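Local coordinates for carbonic anhydrase (Sordaria macrospora, PDB 4O1J), which probably catalyses the reversible hydration of carbon dioxide to hydrogencarbonate, using one zinc ion bound in each subunit, at residues V104-L109 with G188-G193; F75-I80 with I89-V94. One frame throughout, in Å; residues are numbered along the deposited sequence.

Contact 1 (V104-L109 with G188-G193); sequences VKHIVL and GLEVHG
Ile107 and Val191 pair in the middle of two neighbouring parallel strands of the mixed beta sheet at the heart of the beta-class carbonic anhydrase fold. The register runs from His106 beside Glu190 to Leu109 beside Gly193. Ile107 is held through both backbone polar groups, its N giving a bond to Glu190 O (2.9 Å) and its O taking one from His192 N (2.8 Å). Leu109 N continues the series to His192 O, and Lys105 O accepts from Glu190 N.

The closely packed apolar side is that of Ile107 and Val191, whose branched CB atoms suit extended strands. Ile107 CG1 stands anti to the carbonyl carbon (chi1 -65°), and its CD1 reaches Leu189 CD2 at 3.8 Å. The other Leu189 methyl, CD1, lies against the carbonyls of Val104 and Lys105, ahead of the strand, 3.3 Å from Val104 O. Helices 89-100, 155-176 and 178-187 cover this face.

The solvent side is at the start of the segments. Gly188, the first residue after helix 178-187, has a positive phi, which favours glycine; Lys105 sets out away from the partner strand and is exposed, its NZ in a salt bridge with Glu50.

The opposite face mixes His106, Glu190 and His192 with Val108 and is mostly buried, Phe18 of the second subunit packing on His106, Val108 and His192. Glu190 lies alongside His106, pointing the same way, but its OE2 is bonded to Glu15 N of the second subunit. That carboxylate might still favour a positive charge on the nearby imidazole. Histidine suits both positions because an imidazole nitrogen can serve as either donor or acceptor. The two rings meet rim to rim, planes 33° apart, and His106 ND1 and His192 NE2 share a hydrogen bond of 2.9 Å, with an angle of 154° at the hydrogen.

Contact 2 (F75-I80 with I89-V94); sequences FVHRNI and INTTAV
With CG1 of Val94 anti to its backbone N (chi1 177°), that methyl meets His77 CB; with CG of His77 likewise anti (chi1 173°), the imidazole is carried on toward Thr91 and Asn90. The histidine thereby extends from strand 75-79 to helix 89-94, which runs back almost antiparallel to it at 168°, with the axes 9.1 Å apart. Both methyls of Val94 rest against the base of His77, CG1 being 3.7 Å from its CB. The same CG1 lies 3.8 Å from Phe75 CE2, so this compact valine fills the corner between the two strand side chains. Phenylalanine suits the far end of the contact, where its ring also packs on Tyr97 and Ala98 further along the helix.

Beyond CB the imidazole enters a more polar setting. Thr91 CA sits over one ring face in a CH-pi contact, 4.1 Å from the ring centroid of His77, while Thr91 OG1 comes within 3.0 Å of His77 NE2. Asn90 OD1 approaches the ring obliquely, 3.4 Å from His77 CE1; its amide ND2 is bonded to Asp88 OD1 of the second subunit. The ring's other nitrogen, ND1, is bonded across the interface to Arg78 O of that subunit, and the reverse bond is made too. Histidine therefore combines a flat surface for the helix with a polar atom for the neighbouring chain. An alanine here would probably leave Arg78 O of the second subunit without its side-chain mate and open a gap beside Thr91 and Val94.

Strand, antiparallel helix and then the parallel strand 106-112 of the same sheet form a beta-alpha-beta crossover, and this strand-to-helix packing is its first half, set at a subunit interface of the tetramer.

In the fold
Helix 89-100 joins the two contacts: its first turns make contact 2, and further on Val99 touches Ile107 and Leu189 of contact 1 before the chain enters strand 106-112. The centres are 14 Å apart and the nearest atoms about 5 Å, without touching. Strand 51-56 lies between strands 74-79 and 106-112 in the sheet and ends at Cys56, which binds zinc together with His112 and Cys115. Contact 2 comes nearer the metal, with the Asn79 side chain about 8 Å from the zinc ion, against about 11 Å for that of Leu109 in contact 1. Both contacts also reach the second subunit, contact 1 at its Phe18 and contact 2 at its Arg78.

Contact 1 (V104-L109 with G188-G193)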
loop_
_atom_site.group_PDB
_atom_site.type_symbol
_atom_site.label_atom_id
_atom_site.label_comp_id
_atom_site.label_asym_id
_atom_site.label_seq_id
_atom_site.Cartn_x
_atom_site.Cartn_y
_atom_site.Cartn_z
ATOM N N VAL A 104 -0.013 1.585 -24.298
ATOM C CA VAL A 104 -0.963 2.673 -24.517
ATOM C C VAL A 104 -0.209 3.932 -24.901
ATOM O O VAL A 104 0.937 4.128 -24.510
ATOM C CB VAL A 104 -1.835 2.965 -23.279
ATOM C CG1 VAL A 104 -2.739 1.787 -22.967
ATOM C CG2 VAL A 104 -0.969 3.321 -22.086
ATOM N N LYS A 105 -0.854 4.780 -25.685
ATOM C CA LYS A 105 -0.187 5.953 -26.225
ATOM C C LYS A 105 -0.553 7.219 -25.456
ATOM O O LYS A 105 0.113 8.246 -25.593
ATOM C CB LYS A 105 -0.531 6.097 -27.707
ATOM C CG LYS A 105 -0.245 4.823 -28.489
ATOM C CD LYS A 105 -0.847 4.850 -29.877
ATOM C CE LYS A 105 -0.701 3.494 -30.542
ATOM N NZ LYS A 105 -1.415 3.448 -31.846
ATOM N N HIS A 106 -1.608 7.131 -24.646
ATOM C CA HIS A 106 -2.102 8.269 -23.876
ATOM C C HIS A 106 -2.450 7.882 -22.446
ATOM O O HIS A 106 -3.048 6.836 -22.212
ATOM C CB HIS A 106 -3.336 8.866 -24.546
ATOM C CG HIS A 106 -3.074 9.387 -25.920
ATOM N ND1 HIS A 106 -2.481 10.607 -26.150
ATOM C CD2 HIS A 106 -3.285 8.834 -27.138
ATOM C CE1 HIS A 106 -2.357 10.795 -27.452
ATOM N NE2 HIS A 106 -2.836 9.732 -28.074
ATOM N N ILE A 107 -2.080 8.740 -21.500
ATOM C CA ILE A 107 -2.483 8.593 -20.108
ATOM C C ILE A 107 -3.286 9.814 -19.705
ATOM O O ILE A 107 -2.790 10.930 -19.742
ATOM C CB ILE A 107 -1.267 8.417 -19.157
ATOM C CG1 ILE A 107 -0.551 7.097 -19.457
ATOM C CG2 ILE A 107 -1.706 8.457 -17.697
ATOM C CD1 ILE A 107 0.730 6.914 -18.714
ATOM N N VAL A 108 -4.533 9.585 -19.325
ATOM C CA VAL A 108 -5.471 10.647 -19.005
ATOM C C VAL A 108 -5.816 10.660 -17.525
ATOM O O VAL A 108 -6.521 9.776 -17.032
ATOM C CB VAL A 108 -6.783 10.501 -19.809
ATOM C CG1 VAL A 108 -7.728 11.642 -19.489
ATOM C CG2 VAL A 108 -6.491 10.438 -21.297
ATOM N N LEU A 109 -5.311 11.654 -16.806
ATOM C CA LEU A 109 -5.700 11.804 -15.413
ATOM C C LEU A 109 -6.889 12.742 -15.368
ATOM O O LEU A 109 -6.767 13.934 -15.674
ATOM C CB LEU A 109 -4.549 12.336 -14.556
ATOM C CG LEU A 109 -4.933 12.527 -13.089
ATOM C CD1 LEU A 109 -5.405 11.216 -12.468
ATOM C CD2 LEU A 109 -3.776 13.107 -12.311
ATOM N N GLY A 188 7.282 8.321 -27.177
ATOM C CA GLY A 188 6.455 9.503 -27.289
ATOM C C GLY A 188 5.119 9.287 -26.613
ATOM O O GLY A 188 4.077 9.709 -27.119
ATOM N N LEU A 189 5.151 8.618 -25.467
ATOM C CA LEU A 189 3.958 8.458 -24.656
ATOM C C LEU A 189 3.479 9.842 -24.243
ATOM O O LEU A 189 4.285 10.718 -23.914
ATOM C CB LEU A 189 4.237 7.573 -23.434
ATOM C CG LEU A 189 3.133 7.483 -22.376
ATOM C CD1 LEU A 189 1.849 6.961 -22.993
ATOM C CD2 LEU A 189 3.562 6.585 -21.237
ATOM N N GLU A 190 2.172 10.059 -24.296
ATOM C CA GLU A 190 1.634 11.359 -23.924
ATOM C C GLU A 190 0.831 11.287 -22.637
ATOM O O GLU A 190 0.200 10.274 -22.345
ATOM C CB GLU A 190 0.785 11.932 -25.057
ATOM C CG GLU A 190 1.597 12.255 -26.301
ATOM C CD GLU A 190 0.820 13.074 -27.312
ATOM O OE1 GLU A 190 0.334 14.163 -26.943
ATOM O OE2 GLU A 190 0.703 12.630 -28.475
ATOM N N VAL A 191 0.892 12.359 -21.854
ATOM C CA VAL A 191 0.171 12.425 -20.593
ATOM C C VAL A 191 -0.642 13.719 -20.536
ATOM O O VAL A 191 -0.138 14.798 -20.844
ATOM C CB VAL A 191 1.129 12.346 -19.389
ATOM C CG1 VAL A 191 0.341 12.320 -18.079
ATOM C CG2 VAL A 191 2.019 11.111 -19.505
ATOM N N HIS A 192 -1.907 13.600 -20.149
ATOM C CA HIS A 192 -2.845 14.713 -20.180
ATOM C C HIS A 192 -3.602 14.836 -18.861
ATOM O O HIS A 192 -4.074 13.839 -18.300
ATOM C CB HIS A 192 -3.834 14.544 -21.338
ATOM C CG HIS A 192 -3.209 14.002 -22.586
ATOM N ND1 HIS A 192 -2.576 14.803 -23.513
ATOM C CD2 HIS A 192 -3.099 12.731 -23.050
ATOM C CE1 HIS A 192 -2.111 14.054 -24.498
ATOM N NE2 HIS A 192 -2.415 12.793 -24.238
ATOM N N GLY A 193 -3.713 16.065 -18.368
ATOM C CA GLY A 193 -4.538 16.334 -17.208
ATOM C C GLY A 193 -5.845 16.941 -17.672
ATOM O O GLY A 193 -5.850 17.968 -18.353
#

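Contact 2 (F75-I80 with I89-V94)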
loop_
_atom_site.group_PDB
_atom_site.type_symbol
_atom_site.label_atom_id
_atom_site.label_comp_id
_atom_site.label_asym_id
_atom_site.label_seq_id
_atom_site.Cartn_x
_atom_site.Cartn_y
_atom_site.Cartn_z
ATOM N N PHE A 75 -8.347 1.424 -21.120
ATOM C CA PHE A 75 -7.839 0.676 -19.967
ATOM C C PHE A 75 -7.914 1.573 -18.730
ATOM O O PHE A 75 -7.356 2.662 -18.751
ATOM C CB PHE A 75 -6.396 0.248 -20.248
ATOM C CG PHE A 75 -5.889 -0.861 -19.376
ATOM C CD1 PHE A 75 -6.357 -2.160 -19.528
ATOM C CD2 PHE A 75 -4.903 -0.615 -18.431
ATOM C CE1 PHE A 75 -5.868 -3.190 -18.737
ATOM C CE2 PHE A 75 -4.410 -1.637 -17.636
ATOM C CZ PHE A 75 -4.893 -2.925 -17.787
ATOM N N VAL A 76 -8.590 1.167 -17.655
ATOM C CA VAL A 76 -8.843 2.161 -16.607
ATOM C C VAL A 76 -8.522 1.734 -15.170
ATOM O O VAL A 76 -8.693 0.579 -14.777
ATOM C CB VAL A 76 -10.338 2.661 -16.655
ATOM C CG1 VAL A 76 -11.110 1.967 -17.754
ATOM C CG2 VAL A 76 -11.060 2.490 -15.322
ATOM N N HIS A 77 -8.030 2.706 -14.406
ATOM C CA HIS A 77 -7.919 2.607 -12.964
ATOM C C HIS A 77 -8.758 3.719 -12.341
ATOM O O HIS A 77 -8.707 4.881 -12.765
ATOM C CB HIS A 77 -6.460 2.707 -12.514
ATOM C CG HIS A 77 -6.286 2.784 -11.027
ATOM N ND1 HIS A 77 -6.614 1.747 -10.183
ATOM C CD2 HIS A 77 -5.803 3.773 -10.237
ATOM C CE1 HIS A 77 -6.351 2.095 -8.935
ATOM N NE2 HIS A 77 -5.857 3.320 -8.943
ATOM N N ARG A 78 -9.539 3.350 -11.336
ATOM C CA ARG A 78 -10.385 4.304 -10.640
ATOM C C ARG A 78 -10.293 4.127 -9.140
ATOM O O ARG A 78 -10.385 3.009 -8.624
ATOM C CB ARG A 78 -11.845 4.177 -11.077
ATOM C CG ARG A 78 -12.169 4.753 -12.439
ATOM C CD ARG A 78 -13.522 5.421 -12.368
ATOM N NE ARG A 78 -14.555 4.741 -13.137
ATOM C CZ ARG A 78 -15.859 4.948 -12.978
ATOM N NH1 ARG A 78 -16.299 5.798 -12.059
ATOM N NH2 ARG A 78 -16.727 4.293 -13.735
ATOM N N ASN A 79 -10.086 5.234 -8.445
ATOM C CA ASN A 79 -10.086 5.209 -6.988
ATOM C C ASN A 79 -10.759 6.449 -6.422
ATOM O O ASN A 79 -11.288 7.272 -7.167
ATOM C CB ASN A 79 -8.663 5.079 -6.447
ATOM C CG ASN A 79 -7.757 6.208 -6.898
ATOM O OD1 ASN A 79 -8.006 7.385 -6.613
ATOM N ND2 ASN A 79 -6.675 5.850 -7.578
ATOM N N ILE A 80 -10.741 6.582 -5.102
ATOM C CA ILE A 80 -11.326 7.752 -4.466
ATOM C C ILE A 80 -10.577 9.029 -4.844
ATOM O O ILE A 80 -9.385 9.158 -4.577
ATOM C CB ILE A 80 -11.352 7.602 -2.940
ATOM C CG1 ILE A 80 -12.258 6.432 -2.557
ATOM C CG2 ILE A 80 -11.847 8.888 -2.284
ATOM C CD1 ILE A 80 -13.681 6.549 -3.090
ATOM N N ILE A 89 0.966 0.773 -4.674
ATOM C CA ILE A 89 1.300 -0.339 -5.551
ATOM C C ILE A 89 0.129 -0.697 -6.471
ATOM O O ILE A 89 0.334 -1.144 -7.607
ATOM C CB ILE A 89 1.742 -1.575 -4.722
ATOM C CG1 ILE A 89 2.252 -2.688 -5.637
ATOM C CG2 ILE A 89 0.607 -2.075 -3.837
ATOM C CD1 ILE A 89 3.053 -3.738 -4.915
ATOM N N ASN A 90 -1.089 -0.454 -5.988
ATOM C CA ASN A 90 -2.308 -0.706 -6.747
ATOM C C ASN A 90 -2.325 0.074 -8.066
ATOM O O ASN A 90 -2.528 -0.505 -9.136
ATOM C CB ASN A 90 -3.531 -0.343 -5.897
ATOM C CG ASN A 90 -4.842 -0.806 -6.510
ATOM O OD1 ASN A 90 -5.024 -0.775 -7.729
ATOM N ND2 ASN A 90 -5.776 -1.215 -5.657
ATOM N N THR A 91 -2.109 1.386 -7.978
ATOM C CA THR A 91 -2.135 2.263 -9.145
ATOM C C THR A 91 -0.935 1.981 -10.044
ATOM O O THR A 91 -1.055 1.923 -11.277
ATOM C CB THR A 91 -2.133 3.763 -8.729
ATOM O OG1 THR A 91 -3.204 4.019 -7.806
ATOM C CG2 THR A 91 -2.312 4.660 -9.934
ATOM N N THR A 92 0.215 1.762 -9.411
ATOM C CA THR A 92 1.468 1.545 -10.123
ATOM C C THR A 92 1.421 0.267 -10.949
ATOM O O THR A 92 2.058 0.175 -11.999
ATOM C CB THR A 92 2.656 1.467 -9.145
ATOM O OG1 THR A 92 2.668 2.641 -8.323
ATOM C CG2 THR A 92 3.984 1.350 -9.901
ATOM N N ALA A 93 0.654 -0.714 -10.483
ATOM C CA ALA A 93 0.479 -1.944 -11.243
ATOM C C ALA A 93 -0.301 -1.688 -12.536
ATOM O O ALA A 93 0.068 -2.192 -13.604
ATOM C CB ALA A 93 -0.223 -2.992 -10.396
ATOM N N VAL A 94 -1.359 -0.885 -12.443
ATOM C CA VAL A 94 -2.182 -0.581 -13.609
ATOM C C VAL A 94 -1.370 0.219 -14.612
ATOM O O VAL A 94 -1.407 -0.054 -15.812
ATOM C CB VAL A 94 -3.461 0.213 -13.241
ATOM C CG1 VAL A 94 -4.234 0.565 -14.492
ATOM C CG2 VAL A 94 -4.335 -0.580 -12.278
#